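Local coordinates for putative sugar ABC transporter, substrate-binding protein (Clostridium phytofermentans, PDB 4WZZ) that binds L-rhamnose between its two lobes and probably delivers the sugar to an ABC transporter as its substrate-binding component, at residues G75-Q78 with V79-N83. Residues are numbered along the deposited sequence; the frame is centred on the assembly and turned at random.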
loop_
_atom_site.group_PDB
_atom_site.type_symbol
_atom_site.label_atom_id
_atom_site.label_comp_id
_atom_site.label_asym_id
_atom_site.label_seq_id
_atom_site.Cartn_x
_atom_site.Cartn_y
_atom_site.Cartn_z
ATOM N N GLY A 75 -1.084 10.483 -9.451
ATOM C CA GLY A 75 -0.066 9.952 -10.337
ATOM C C GLY A 75 -0.696 9.193 -11.485
ATOM O O GLY A 75 -0.194 9.226 -12.606
ATOM N N TYR A 76 -1.798 8.496 -11.202
ATOM C CA TYR A 76 -2.496 7.722 -12.218
ATOM C C TYR A 76 -3.126 8.681 -13.240
ATOM O O TYR A 76 -2.946 8.535 -14.458
ATOM C CB TYR A 76 -3.587 6.860 -11.569
ATOM C CG TYR A 76 -4.203 5.843 -12.511
ATOM C CD1 TYR A 76 -3.647 4.591 -12.669
ATOM C CD2 TYR A 76 -5.344 6.157 -13.240
ATOM C CE1 TYR A 76 -4.214 3.663 -13.554
ATOM C CE2 TYR A 76 -5.911 5.257 -14.103
ATOM C CZ TYR A 76 -5.341 4.007 -14.254
ATOM O OH TYR A 76 -5.930 3.130 -15.138
ATOM N N LYS A 77 -3.859 9.657 -12.725
ATOM C CA LYS A 77 -4.530 10.645 -13.555
ATOM C C LYS A 77 -3.524 11.421 -14.406
ATOM O O LYS A 77 -3.755 11.674 -15.588
ATOM C CB LYS A 77 -5.348 11.599 -12.694
ATOM C CG LYS A 77 -5.935 12.797 -13.456
ATOM C CD LYS A 77 -6.679 13.688 -12.497
ATOM C CE LYS A 77 -7.202 14.949 -13.174
ATOM N NZ LYS A 77 -8.661 15.165 -12.950
ATOM N N GLN A 78 -2.395 11.778 -13.808
ATOM C CA GLN A 78 -1.415 12.592 -14.511
ATOM C C GLN A 78 -0.960 11.903 -15.794
ATOM O O GLN A 78 -0.929 12.515 -16.874
ATOM C CB GLN A 78 -0.238 12.888 -13.590
ATOM C CG GLN A 78 0.651 13.992 -14.090
ATOM C CD GLN A 78 1.704 13.478 -15.035
ATOM O OE1 GLN A 78 1.857 13.967 -16.162
ATOM N NE2 GLN A 78 2.445 12.480 -14.581
ATOM N N VAL A 79 -0.635 10.621 -15.691
ATOM C CA VAL A 79 -0.128 9.876 -16.849
ATOM C C VAL A 79 -1.228 9.595 -17.872
ATOM O O VAL A 79 -1.015 9.745 -19.085
ATOM C CB VAL A 79 0.581 8.558 -16.414
ATOM C CG1 VAL A 79 0.800 7.617 -17.592
ATOM C CG2 VAL A 79 1.921 8.878 -15.764
ATOM N N ILE A 80 -2.411 9.226 -17.392
ATOM C CA ILE A 80 -3.522 8.967 -18.288
ATOM C C ILE A 80 -3.834 10.198 -19.148
ATOM O O ILE A 80 -3.961 10.112 -20.385
ATOM C CB ILE A 80 -4.764 8.573 -17.482
ATOM C CG1 ILE A 80 -4.564 7.208 -16.819
ATOM C CG2 ILE A 80 -5.983 8.565 -18.376
ATOM C CD1 ILE A 80 -4.264 6.094 -17.778
ATOM N N GLU A 81 -3.964 11.339 -18.485
ATOM C CA GLU A 81 -4.296 12.601 -19.142
ATOM C C GLU A 81 -3.169 13.099 -20.048
ATOM O O GLU A 81 -3.419 13.632 -21.116
ATOM C CB GLU A 81 -4.647 13.659 -18.096
ATOM C CG GLU A 81 -6.028 13.430 -17.472
ATOM C CD GLU A 81 -6.447 14.525 -16.500
ATOM O OE1 GLU A 81 -5.584 15.323 -16.050
ATOM O OE2 GLU A 81 -7.651 14.581 -16.179
ATOM N N ALA A 82 -1.932 12.948 -19.605
ATOM C CA ALA A 82 -0.790 13.395 -20.400
ATOM C C ALA A 82 -0.784 12.708 -21.745
ATOM O O ALA A 82 -0.322 13.269 -22.739
ATOM C CB ALA A 82 0.504 13.113 -19.668
ATOM N N ASN A 83 -1.304 11.491 -21.784
ATOM C CA ASN A 83 -1.265 10.697 -23.000
ATOM C C ASN A 83 -2.582 10.670 -23.765
ATOM O O ASN A 83 -2.736 9.909 -24.718
ATOM C CB ASN A 83 -0.781 9.292 -22.676
ATOM C CG ASN A 83 0.687 9.274 -22.333
ATOM O OD1 ASN A 83 1.526 9.342 -23.231
ATOM N ND2 ASN A 83 1.014 9.233 -21.046
#
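Lys77 lays its aliphatic chain across the carboxylate of Glu81, one helical turn further on. With CG anti to the backbone N (chi1 172°) the lysine runs straight out as far as CE and bends only at its last torsion. Lys77 CE comes to 3.1 Å from Glu81 OE2, and Lys77 NZ closes a fairly long salt bridge of 3.4 Å to the same oxygen. The same two residues are tied through the main chain, where Glu81 N also bonds to Lys77 O at 2.9 Å. On the buried side of the helix, CG1 of Ile80 approaches the Tyr76 ring obliquely, 3.6 Å from Tyr76 CE2. These two side chains look down onto strands 56-60 and 86-90, meeting Tyr57 and Cys87, while Tyr76 OH is hydrogen-bonded to Ser310 on helix 299-315. Helix 67-82 is the crossover of a beta-alpha-beta unit, linking strand 56-60 to its parallel neighbour 86-90 in the Rossmann-like lobe of a periplasmic binding protein. Val79 packs on helix 299-315, touching Ala307 and Tyr308, and Ile80 reaches Ala307 as well. Val79 N makes a weak bond of 3.4 Å to Gly75 O, and that carbonyl also accepts from Asn304 ND2. Gln78 bends at its second torsion (chi2 -86°), which folds the amide back over the helix surface and puts Gln78 OE1 3.9 Å from Ala82 CB. At the C-terminal end, where Asn83 leaves the helical conformation, Val79 O accepts two bonds from this one residue: the backbone N at 3.2 Å and side-chain ND2 at 2.9 Å, arriving from opposite faces of the carbonyl plane.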